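Side-chain contacts in LbaCas13a H328A (C2c2) (Lachnospiraceae bacterium NK4A179, PDB 5WLH), which binds a CRISPR guide RNA and, as a Cas13a nuclease, probably processes its precursor and cleaves RNA once a matching target is recognised: residues A992-S997 against R1039-S1044; D1058-S1063 against K1100-F1105; S914-N919 against Y1111-D1116. All coordinates share one frame; numbering follows the deposited sequence.

How the contacts relate
Three contacts of this RNA-bound region nest along the chain. Coming from the N terminus, residues 914-919 open contact 3, which closes only when 1111-1116 is reached, after 191 intervening residues. Within that span contact 1 closes a loop with 41 residues between its segments and contact 2, after it in series, one with 36; neither crosses the other. Contact 1 joins helices 988-995 and 1039-1047, contact 2 sets the approach to helix 1062-1075 against the end of helix 1087-1103, and contact 3 ties helix 915-941 to helix 1106-1145. Asn1040 and Arg1059 link contacts 1 and 2, while Leu1043 packs on Pro915 of contact 3.

Contact 1: A992-S997 against R1039-S1044; sequences AEYISS and RNIILS. With nucleotides of chain B.
Tyr994 and Ile1041 make the apolar part of this contact, a buried packing of helix 988-995 on the first turns of helix 1039-1047, their side chains sliding past each other in opposite directions. The CG2 methyl of Ile1041 lies in the plane of the tyrosine ring, at its edge, 3.7 Å from Tyr994 CD2. Ring and methyl meet because each extends anti to the backbone N (chi1 -166° for Tyr994 CG).

Polar links are sparse. A water donates to Ser1044 O at 2.8 Å and is weakly linked to Tyr994 OH, while Ser1044 OG donates within its own helix to Ile1041 O at 2.9 Å. Tyr994 O is gripped twice from the same face of its plane, by Ser997 N and by Ser997 OG at 2.7 Å.

From the same helix as Ile1041, Arg1039 stacks on the bound RNA, with C4 of A36 of chain B over its guanidinium centre, 3.4 Å from the plane, and Leu1043 CD1 on the opposite face, offset toward the rim; NH1 adds a weak bond to the A36 O2' (3.0 Å, N-H...O angle 122°).

Helix 1008-1017 also covers helix 988-995, helix 1050-1056 touches Tyr994 and Ser997, and helix 1106-1145 packs on Asn1040 and Leu1043.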
loop_
_atom_site.group_PDB
_atom_site.type_symbol
_atom_site.label_atom_id
_atom_site.label_comp_id
_atom_site.label_asym_id
_atom_site.label_seq_id
_atom_site.Cartn_x
_atom_site.Cartn_y
_atom_site.Cartn_z
ATOM N N ALA A 992 31.415 13.982 21.974
ATOM C CA ALA A 992 31.400 12.962 23.018
ATOM C C ALA A 992 30.143 13.061 23.868
ATOM O O ALA A 992 29.580 12.042 24.285
ATOM C CB ALA A 992 32.649 13.091 23.890
ATOM N N GLU A 993 29.684 14.284 24.140
ATOM C CA GLU A 993 28.440 14.452 24.886
ATOM C C GLU A 993 27.242 13.949 24.092
ATOM O O GLU A 993 26.288 13.416 24.672
ATOM C CB GLU A 993 28.248 15.921 25.264
ATOM C CG GLU A 993 26.976 16.197 26.052
ATOM C CD GLU A 993 26.945 17.595 26.635
ATOM O OE1 GLU A 993 26.130 17.841 27.552
ATOM O OE2 GLU A 993 27.736 18.449 26.175
ATOM N N TYR A 994 27.268 14.113 22.769
ATOM C CA TYR A 994 26.192 13.578 21.944
ATOM C C TYR A 994 26.185 12.051 21.969
ATOM O O TYR A 994 25.122 11.431 22.092
ATOM C CB TYR A 994 26.326 14.099 20.515
ATOM C CG TYR A 994 25.088 13.875 19.689
ATOM C CD1 TYR A 994 24.006 14.739 19.776
ATOM C CD2 TYR A 994 24.990 12.781 18.841
ATOM C CE1 TYR A 994 22.866 14.531 19.032
ATOM C CE2 TYR A 994 23.858 12.561 18.093
ATOM C CZ TYR A 994 22.799 13.437 18.192
ATOM O OH TYR A 994 21.669 13.213 17.445
ATOM N N ILE A 995 27.365 11.432 21.868
ATOM C CA ILE A 995 27.473 9.976 21.939
ATOM C C ILE A 995 26.876 9.445 23.235
ATOM O O ILE A 995 26.288 8.356 23.261
ATOM C CB ILE A 995 28.948 9.555 21.784
ATOM C CG1 ILE A 995 29.494 10.023 20.438
ATOM C CG2 ILE A 995 29.109 8.058 21.962
ATOM C CD1 ILE A 995 31.001 10.139 20.396
ATOM N N SER A 996 26.998 10.209 24.325
ATOM C CA SER A 996 26.477 9.797 25.623
ATOM C C SER A 996 24.961 9.661 25.643
ATOM O O SER A 996 24.427 9.077 26.589
ATOM C CB SER A 996 26.925 10.784 26.709
ATOM O OG SER A 996 26.302 12.052 26.562
ATOM N N SER A 997 24.255 10.178 24.636
ATOM C CA SER A 997 22.820 9.928 24.560
ATOM C C SER A 997 22.526 8.462 24.278
ATOM O O SER A 997 21.460 7.964 24.648
ATOM C CB SER A 997 22.182 10.795 23.477
ATOM O OG SER A 997 22.796 12.064 23.392
ATOM N N ARG A 1039 29.362 6.483 11.996
ATOM C CA ARG A 1039 28.412 6.697 10.912
ATOM C C ARG A 1039 26.962 6.695 11.391
ATOM O O ARG A 1039 26.165 7.563 11.011
ATOM C CB ARG A 1039 28.633 5.603 9.879
ATOM C CG ARG A 1039 27.908 5.812 8.637
ATOM C CD ARG A 1039 28.619 5.139 7.501
ATOM N NE ARG A 1039 27.866 5.420 6.301
ATOM C CZ ARG A 1039 26.729 4.805 6.026
ATOM N NH1 ARG A 1039 26.280 3.863 6.850
ATOM N NH2 ARG A 1039 26.062 5.108 4.927
ATOM N N ASN A 1040 26.592 5.714 12.211
ATOM C CA ASN A 1040 25.203 5.607 12.644
ATOM C C ASN A 1040 24.819 6.737 13.592
ATOM O O ASN A 1040 23.668 7.199 13.586
ATOM C CB ASN A 1040 24.969 4.247 13.298
ATOM C CG ASN A 1040 25.140 3.096 12.316
ATOM O OD1 ASN A 1040 24.944 3.255 11.106
ATOM N ND2 ASN A 1040 25.519 1.940 12.828
ATOM N N ILE A 1041 25.758 7.190 14.419
ATOM C CA ILE A 1041 25.483 8.331 15.288
ATOM C C ILE A 1041 25.202 9.573 14.452
ATOM O O ILE A 1041 24.249 10.310 14.714
ATOM C CB ILE A 1041 26.652 8.558 16.264
ATOM C CG1 ILE A 1041 26.764 7.383 17.242
ATOM C CG2 ILE A 1041 26.479 9.878 17.013
ATOM C CD1 ILE A 1041 25.762 7.397 18.343
ATOM N N ILE A 1042 26.029 9.824 13.434
ATOM C CA ILE A 1042 25.833 11.024 12.627
ATOM C C ILE A 1042 24.551 10.906 11.806
ATOM O O ILE A 1042 23.781 11.865 11.696
ATOM C CB ILE A 1042 27.065 11.299 11.742
ATOM C CG1 ILE A 1042 28.171 11.979 12.556
ATOM C CG2 ILE A 1042 26.717 12.276 10.629
ATOM C CD1 ILE A 1042 28.868 11.105 13.523
ATOM N N LEU A 1043 24.281 9.718 11.247
ATOM C CA LEU A 1043 23.041 9.543 10.493
ATOM C C LEU A 1043 21.822 9.743 11.387
ATOM O O LEU A 1043 20.805 10.295 10.955
ATOM C CB LEU A 1043 23.013 8.160 9.839
ATOM C CG LEU A 1043 23.957 7.953 8.656
ATOM C CD1 LEU A 1043 23.925 6.500 8.235
ATOM C CD2 LEU A 1043 23.609 8.865 7.466
ATOM N N SER A 1044 21.899 9.292 12.639
ATOM C CA SER A 1044 20.779 9.517 13.555
ATOM C C SER A 1044 20.641 10.997 13.908
ATOM O O SER A 1044 19.526 11.484 14.129
ATOM C CB SER A 1044 20.961 8.654 14.804
ATOM O OG SER A 1044 21.735 9.334 15.770
ATOM P P A B 36 25.705 0.598 0.004
ATOM O OP1 A B 36 27.092 1.086 -0.165
ATOM O OP2 A B 36 25.127 -0.377 -0.945
ATOM O "O5'" A B 36 25.526 -0.024 1.447
ATOM C "C5'" A B 36 26.248 -1.184 1.820
ATOM C "C4'" A B 36 26.850 -1.021 3.189
ATOM O "O4'" A B 36 27.786 0.090 3.194
ATOM C "C3'" A B 36 25.867 -0.729 4.303
ATOM O "O3'" A B 36 26.488 -1.218 5.492
ATOM C "C2'" A B 36 25.855 0.802 4.319
ATOM O "O2'" A B 36 25.361 1.381 5.503
ATOM C "C1'" A B 36 27.337 1.091 4.102
ATOM N N9 A B 36 27.676 2.370 3.487
ATOM C C8 A B 36 27.069 3.041 2.454
ATOM N N7 A B 36 27.709 4.133 2.103
ATOM C C5 A B 36 28.823 4.159 2.938
ATOM C C6 A B 36 29.904 5.054 3.068
ATOM N N6 A B 36 30.041 6.156 2.321
ATOM N N1 A B 36 30.844 4.779 4.004
ATOM C C2 A B 36 30.711 3.679 4.751
ATOM N N3 A B 36 29.744 2.764 4.714
ATOM C C4 A B 36 28.823 3.069 3.779
HETATM O O HOH W 1 18.532 13.426 15.914
#

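Contact 2: D1058-S1063 against K1100-F1105; sequences DRVSRS and KNIVEF. With nucleotides of chain B.
The Phe1105 ring receives Val1060 obliquely, the valine methyl CG2 coming within 3.8 Å of Phe1105 CE1. Over one face of the same ring, toward the rim, lies Val1103 O, which also accepts a hydrogen bond from Tyr1029. A second flat group, the Asn1101 amide, is turned to the RNA: its ND2 donates an almost straight bond to the ribose O4' of G39 of chain B (3.0 Å, 168°).

Val1060 carries the contact. Its two methyls divide the work, CG2 reaching Ile1102 CG2 at 3.9 Å and CG1 facing Val1103 CG1 at 4.3 Å. With CG2 anti to the carbonyl carbon, that methyl also rests 3.4 Å from Ile1102 O.

The receiving surface is the C-terminal end of helix 1087-1103, closed by a Schellman motif: Phe1105 has a positive phi of 66°, and its N bonds back to Ile1102 O. The same residue is the N-cap of helix 1106-1145, so the ring that packs on Val1060 marks the joint between two successive helices. Ser1061, just after the valine, is the N-cap of helix 1062-1075, and its backbone N is bonded to Asp1064. Backbone bonds to Tyr998 and Asp1000 fix Val1060 itself. On the RNA side, Lys1100 brings CE to 3.2 Å from OP1 of A38 of chain B, while its NZ forms a long ion pair with Glu1104 OE2.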
loop_
_atom_site.group_PDB
_atom_site.type_symbol
_atom_site.label_atom_id
_atom_site.label_comp_id
_atom_site.label_asym_id
_atom_site.label_seq_id
_atom_site.Cartn_x
_atom_site.Cartn_y
_atom_site.Cartn_z
ATOM N N ASP A 1058 17.473 1.618 25.367
ATOM C CA ASP A 1058 18.422 1.766 26.459
ATOM C C ASP A 1058 19.811 1.991 25.883
ATOM O O ASP A 1058 20.181 1.381 24.875
ATOM C CB ASP A 1058 18.434 0.526 27.356
ATOM C CG ASP A 1058 17.075 0.221 27.948
ATOM O OD1 ASP A 1058 16.361 1.173 28.327
ATOM O OD2 ASP A 1058 16.722 -0.976 28.032
ATOM N N ARG A 1059 20.579 2.856 26.535
ATOM C CA ARG A 1059 21.942 3.106 26.103
ATOM C C ARG A 1059 22.754 1.817 26.113
ATOM O O ARG A 1059 22.545 0.928 26.940
ATOM C CB ARG A 1059 22.601 4.143 27.009
ATOM C CG ARG A 1059 21.943 5.499 26.949
ATOM C CD ARG A 1059 22.833 6.555 27.548
ATOM N NE ARG A 1059 22.906 6.437 29.000
ATOM C CZ ARG A 1059 23.692 7.185 29.769
ATOM N NH1 ARG A 1059 24.478 8.105 29.224
ATOM N NH2 ARG A 1059 23.692 7.009 31.083
ATOM N N VAL A 1060 23.680 1.717 25.159
ATOM C CA VAL A 1060 24.655 0.639 25.186
ATOM C C VAL A 1060 25.426 0.706 26.497
ATOM O O VAL A 1060 25.798 1.790 26.970
ATOM C CB VAL A 1060 25.593 0.732 23.973
ATOM C CG1 VAL A 1060 26.592 -0.434 23.966
ATOM C CG2 VAL A 1060 24.777 0.761 22.675
ATOM N N SER A 1061 25.655 -0.454 27.095
ATOM C CA SER A 1061 26.265 -0.570 28.409
ATOM C C SER A 1061 27.585 -1.318 28.313
ATOM O O SER A 1061 27.900 -1.959 27.305
ATOM C CB SER A 1061 25.337 -1.314 29.371
ATOM O OG SER A 1061 25.193 -2.654 28.943
ATOM N N ARG A 1062 28.355 -1.244 29.400
ATOM C CA ARG A 1062 29.555 -2.068 29.509
ATOM C C ARG A 1062 29.221 -3.545 29.320
ATOM O O ARG A 1062 29.889 -4.252 28.555
ATOM C CB ARG A 1062 30.230 -1.830 30.864
ATOM C CG ARG A 1062 31.477 -2.677 31.085
ATOM C CD ARG A 1062 32.202 -2.277 32.366
ATOM N NE ARG A 1062 32.981 -1.049 32.213
ATOM C CZ ARG A 1062 34.175 -0.985 31.627
ATOM N NH1 ARG A 1062 34.734 -2.078 31.117
ATOM N NH2 ARG A 1062 34.808 0.177 31.542
ATOM N N SER A 1063 28.167 -4.022 29.988
ATOM C CA SER A 1063 27.841 -5.443 29.914
ATOM C C SER A 1063 27.452 -5.857 28.501
ATOM O O SER A 1063 27.682 -7.009 28.110
ATOM C CB SER A 1063 26.725 -5.792 30.904
ATOM O OG SER A 1063 25.510 -5.150 30.575
ATOM N N LYS A 1100 26.494 -7.257 17.971
ATOM C CA LYS A 1100 27.205 -6.329 17.101
ATOM C C LYS A 1100 26.287 -5.188 16.678
ATOM O O LYS A 1100 26.683 -4.019 16.696
ATOM C CB LYS A 1100 27.760 -7.068 15.884
ATOM C CG LYS A 1100 28.723 -6.241 15.026
ATOM C CD LYS A 1100 29.285 -7.082 13.888
ATOM C CE LYS A 1100 30.283 -6.297 13.067
ATOM N NZ LYS A 1100 30.911 -5.213 13.870
ATOM N N ASN A 1101 25.037 -5.515 16.340
ATOM C CA ASN A 1101 24.075 -4.487 15.961
ATOM C C ASN A 1101 23.850 -3.488 17.092
ATOM O O ASN A 1101 23.610 -2.299 16.839
ATOM C CB ASN A 1101 22.761 -5.149 15.542
ATOM C CG ASN A 1101 22.830 -5.720 14.134
ATOM O OD1 ASN A 1101 23.688 -5.336 13.353
ATOM N ND2 ASN A 1101 21.928 -6.630 13.807
ATOM N N ILE A 1102 23.960 -3.932 18.340
ATOM C CA ILE A 1102 23.761 -3.023 19.464
ATOM C C ILE A 1102 24.963 -2.098 19.630
ATOM O O ILE A 1102 24.822 -0.869 19.680
ATOM C CB ILE A 1102 23.470 -3.820 20.745
ATOM C CG1 ILE A 1102 22.054 -4.394 20.677
ATOM C CG2 ILE A 1102 23.643 -2.948 21.979
ATOM C CD1 ILE A 1102 21.797 -5.507 21.661
ATOM N N VAL A 1103 26.166 -2.672 19.752
ATOM C CA VAL A 1103 27.320 -1.832 20.062
ATOM C C VAL A 1103 27.650 -0.899 18.902
ATOM O O VAL A 1103 28.228 0.171 19.112
ATOM C CB VAL A 1103 28.536 -2.694 20.458
ATOM C CG1 VAL A 1103 28.161 -3.611 21.602
ATOM C CG2 VAL A 1103 29.050 -3.491 19.272
ATOM N N GLU A 1104 27.277 -1.262 17.677
ATOM C CA GLU A 1104 27.518 -0.416 16.516
ATOM C C GLU A 1104 26.418 0.614 16.304
ATOM O O GLU A 1104 26.513 1.411 15.362
ATOM C CB GLU A 1104 27.652 -1.273 15.248
ATOM C CG GLU A 1104 28.919 -2.118 15.169
ATOM C CD GLU A 1104 30.190 -1.290 15.086
ATOM O OE1 GLU A 1104 30.187 -0.233 14.413
ATOM O OE2 GLU A 1104 31.202 -1.702 15.694
ATOM N N PHE A 1105 25.379 0.609 17.143
ATOM C CA PHE A 1105 24.218 1.485 17.018
ATOM C C PHE A 1105 23.401 1.182 15.772
ATOM O O PHE A 1105 22.653 2.041 15.299
ATOM C CB PHE A 1105 24.613 2.965 17.027
ATOM C CG PHE A 1105 25.515 3.335 18.160
ATOM C CD1 PHE A 1105 25.027 3.398 19.451
ATOM C CD2 PHE A 1105 26.853 3.611 17.934
ATOM C CE1 PHE A 1105 25.858 3.733 20.502
ATOM C CE2 PHE A 1105 27.690 3.944 18.982
ATOM C CZ PHE A 1105 27.194 4.007 20.266
ATOM P P G B 39 24.441 -9.559 7.901
ATOM O OP1 G B 39 23.738 -10.813 7.535
ATOM O OP2 G B 39 24.851 -8.592 6.845
ATOM O "O5'" G B 39 23.597 -8.727 8.977
ATOM C "C5'" G B 39 23.075 -9.338 10.157
ATOM C "C4'" G B 39 21.688 -8.833 10.483
ATOM O "O4'" G B 39 21.761 -7.453 10.962
ATOM C "C3'" G B 39 20.711 -8.811 9.301
ATOM O "O3'" G B 39 19.385 -8.998 9.793
ATOM C "C2'" G B 39 20.824 -7.368 8.830
ATOM O "O2'" G B 39 19.759 -6.903 8.029
ATOM C "C1'" G B 39 20.892 -6.654 10.173
ATOM N N9 G B 39 21.363 -5.269 10.108
ATOM C C8 G B 39 20.733 -4.165 10.641
ATOM N N7 G B 39 21.374 -3.052 10.397
ATOM C C5 G B 39 22.483 -3.442 9.652
ATOM C C6 G B 39 23.547 -2.684 9.091
ATOM O O6 G B 39 23.756 -1.462 9.136
ATOM N N1 G B 39 24.447 -3.502 8.416
ATOM C C2 G B 39 24.353 -4.862 8.279
ATOM N N2 G B 39 25.331 -5.471 7.590
ATOM N N3 G B 39 23.375 -5.575 8.799
ATOM C C4 G B 39 22.481 -4.810 9.459
ATOM P P A B 38 29.987 -6.149 9.095
ATOM O OP1 A B 38 29.750 -5.118 10.141
ATOM O OP2 A B 38 31.033 -7.181 9.360
ATOM O "O5'" A B 38 28.670 -6.977 8.785
ATOM C "C5'" A B 38 28.627 -7.886 7.691
ATOM C "C4'" A B 38 27.919 -9.166 8.059
ATOM O "O4'" A B 38 28.849 -10.065 8.720
ATOM C "C3'" A B 38 26.734 -9.007 9.013
ATOM O "O3'" A B 38 25.756 -9.986 8.699
ATOM C "C2'" A B 38 27.335 -9.358 10.363
ATOM O "O2'" A B 38 26.395 -9.819 11.310
ATOM C "C1'" A B 38 28.314 -10.457 9.970
ATOM N N9 A B 38 29.410 -10.660 10.916
ATOM C C8 A B 38 30.348 -9.765 11.359
ATOM N N7 A B 38 31.193 -10.280 12.219
ATOM C C5 A B 38 30.783 -11.601 12.341
ATOM C C6 A B 38 31.264 -12.681 13.101
ATOM N N6 A B 38 32.314 -12.588 13.915
ATOM N N1 A B 38 30.621 -13.863 13.001
ATOM C C2 A B 38 29.564 -13.953 12.184
ATOM N N3 A B 38 29.016 -13.009 11.422
ATOM C C4 A B 38 29.683 -11.849 11.548
#

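Contact 3: S914-N919 against Y1111-D1116; sequences SPAQAN and YSEIAD. With nucleotides of chain B.
Ala916, Gln917, Glu1113 and Asp1116 bring the N-terminal turn of helix 915-941 against the flank of helix 1106-1145, in a contact of close packing plus one water bridge. The turn is organised by a capping box. Gln917 N donates to Ser914 OG at 3.0 Å, and Ser914 N returns a bond to Gln917 OE1 at 3.1 Å, 17° out of the carbonyl plane.

Gln917 thus works in two directions. Its chain, extended beyond CG, spends OE1 on the cap and leaves NE2 beside Asp1116, 3.7 Å from OD2, too far to count as a bond although the amide and carboxylate planes lie only 23° apart. The link across the helices is instead a water, which donates to Asp1116 OD2 (2.8 Å) and pairs with Ser914 OG. A leucine in place of Gln917 would probably leave Ser914 N without its side-chain acceptor and set an apolar end against the Asp1116 carboxylate.

Helix 486-517 covers Gln917 from another side, with Tyr505, Phe508 and His512. Toward the RNA, Asn919 brings ND2 to 3.5 Å from C5 of U35 of chain B. Between base and acid lies the Ala916 methyl: CB is 3.8 Å from U35 O2 and, directly over the face of the Glu1113 carboxylate, 3.7 Å from CD.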
loop_
_atom_site.group_PDB
_atom_site.type_symbol
_atom_site.label_atom_id
_atom_site.label_comp_id
_atom_site.label_asym_id
_atom_site.label_seq_id
_atom_site.Cartn_x
_atom_site.Cartn_y
_atom_site.Cartn_z
ATOM N N SER A 914 17.087 10.562 4.451
ATOM C CA SER A 914 18.034 9.541 4.869
ATOM C C SER A 914 18.409 8.691 3.655
ATOM O O SER A 914 17.668 8.655 2.667
ATOM C CB SER A 914 17.427 8.654 5.955
ATOM O OG SER A 914 16.451 7.818 5.374
ATOM N N PRO A 915 19.560 8.009 3.706
ATOM C CA PRO A 915 19.920 7.109 2.594
ATOM C C PRO A 915 18.852 6.075 2.314
ATOM O O PRO A 915 18.569 5.781 1.150
ATOM C CB PRO A 915 21.217 6.440 3.070
ATOM C CG PRO A 915 21.768 7.344 4.118
ATOM C CD PRO A 915 20.611 8.076 4.738
ATOM N N ALA A 916 18.255 5.502 3.360
ATOM C CA ALA A 916 17.222 4.500 3.145
ATOM C C ALA A 916 16.005 5.115 2.482
ATOM O O ALA A 916 15.374 4.492 1.627
ATOM C CB ALA A 916 16.829 3.850 4.467
ATOM N N GLN A 917 15.645 6.332 2.890
ATOM C CA GLN A 917 14.505 6.994 2.280
ATOM C C GLN A 917 14.789 7.345 0.832
ATOM O O GLN A 917 13.933 7.149 -0.031
ATOM C CB GLN A 917 14.138 8.252 3.056
ATOM C CG GLN A 917 13.488 7.916 4.369
ATOM C CD GLN A 917 13.261 9.140 5.170
ATOM O OE1 GLN A 917 14.053 10.093 5.106
ATOM N NE2 GLN A 917 12.164 9.153 5.915
ATOM N N ALA A 918 15.993 7.848 0.542
ATOM C CA ALA A 918 16.302 8.175 -0.846
ATOM C C ALA A 918 16.266 6.917 -1.702
ATOM O O ALA A 918 15.782 6.943 -2.844
ATOM C CB ALA A 918 17.675 8.856 -0.941
ATOM N N ASN A 919 16.766 5.803 -1.157
ATOM C CA ASN A 919 16.707 4.538 -1.881
ATOM C C ASN A 919 15.267 4.137 -2.152
ATOM O O ASN A 919 14.931 3.680 -3.254
ATOM C CB ASN A 919 17.427 3.441 -1.078
ATOM C CG ASN A 919 17.333 2.070 -1.745
ATOM O OD1 ASN A 919 17.987 1.832 -2.745
ATOM N ND2 ASN A 919 16.517 1.164 -1.181
ATOM N N TYR A 1111 15.418 1.089 14.445
ATOM C CA TYR A 1111 14.253 1.720 15.056
ATOM C C TYR A 1111 13.896 3.023 14.352
ATOM O O TYR A 1111 12.713 3.343 14.194
ATOM C CB TYR A 1111 14.498 1.969 16.542
ATOM C CG TYR A 1111 14.802 0.701 17.294
ATOM C CD1 TYR A 1111 14.050 -0.440 17.082
ATOM C CD2 TYR A 1111 15.868 0.636 18.171
ATOM C CE1 TYR A 1111 14.331 -1.613 17.757
ATOM C CE2 TYR A 1111 16.165 -0.538 18.851
ATOM C CZ TYR A 1111 15.395 -1.649 18.643
ATOM O OH TYR A 1111 15.688 -2.810 19.314
ATOM N N SER A 1112 14.901 3.801 13.937
ATOM C CA SER A 1112 14.604 5.055 13.242
ATOM C C SER A 1112 13.879 4.794 11.933
ATOM O O SER A 1112 12.922 5.505 11.589
ATOM C CB SER A 1112 15.884 5.848 12.972
ATOM O OG SER A 1112 16.573 6.067 14.173
ATOM N N GLU A 1113 14.328 3.783 11.188
ATOM C CA GLU A 1113 13.667 3.438 9.934
ATOM C C GLU A 1113 12.247 2.965 10.176
ATOM O O GLU A 1113 11.352 3.254 9.381
ATOM C CB GLU A 1113 14.450 2.353 9.193
ATOM C CG GLU A 1113 15.557 2.885 8.319
ATOM C CD GLU A 1113 16.197 1.784 7.503
ATOM O OE1 GLU A 1113 15.465 1.105 6.744
ATOM O OE2 GLU A 1113 17.424 1.593 7.631
ATOM N N ILE A 1114 12.026 2.185 11.243
ATOM C CA ILE A 1114 10.672 1.707 11.507
ATOM C C ILE A 1114 9.767 2.880 11.824
ATOM O O ILE A 1114 8.640 2.966 11.325
ATOM C CB ILE A 1114 10.659 0.658 12.636
ATOM C CG1 ILE A 1114 11.270 -0.648 12.127
ATOM C CG2 ILE A 1114 9.229 0.395 13.081
ATOM C CD1 ILE A 1114 11.659 -1.656 13.233
ATOM N N ALA A 1115 10.256 3.812 12.645
ATOM C CA ALA A 1115 9.498 5.023 12.931
ATOM C C ALA A 1115 9.259 5.833 11.664
ATOM O O ALA A 1115 8.149 6.332 11.435
ATOM C CB ALA A 1115 10.243 5.865 13.970
ATOM N N ASP A 1116 10.285 5.971 10.827
ATOM C CA ASP A 1116 10.085 6.643 9.541
ATOM C C ASP A 1116 9.028 5.935 8.703
ATOM O O ASP A 1116 8.274 6.581 7.966
ATOM C CB ASP A 1116 11.388 6.703 8.752
ATOM C CG ASP A 1116 12.366 7.701 9.314
ATOM O OD1 ASP A 1116 11.939 8.570 10.109
ATOM O OD2 ASP A 1116 13.558 7.602 8.950
ATOM P P U B 35 21.925 -0.050 -3.456
ATOM O OP1 U B 35 20.814 0.391 -4.328
ATOM O OP2 U B 35 23.240 -0.129 -4.139
ATOM O "O5'" U B 35 22.061 0.885 -2.187
ATOM C "C5'" U B 35 22.691 2.144 -2.262
ATOM C "C4'" U B 35 22.769 2.739 -0.886
ATOM O "O4'" U B 35 21.434 2.953 -0.375
ATOM C "C3'" U B 35 23.416 1.840 0.149
ATOM O "O3'" U B 35 24.821 1.925 0.080
ATOM C "C2'" U B 35 22.833 2.352 1.457
ATOM O "O2'" U B 35 23.552 3.481 1.920
ATOM C "C1'" U B 35 21.423 2.794 1.024
ATOM N N1 U B 35 20.410 1.776 1.375
ATOM C C2 U B 35 19.942 1.820 2.669
ATOM O O2 U B 35 20.298 2.658 3.476
ATOM N N3 U B 35 19.022 0.860 2.977
ATOM C C4 U B 35 18.555 -0.136 2.148
ATOM O O4 U B 35 17.737 -0.935 2.606
ATOM C C5 U B 35 19.094 -0.127 0.826
ATOM C C6 U B 35 19.986 0.812 0.487
HETATM O O HOH W 2 14.950 6.118 7.093
#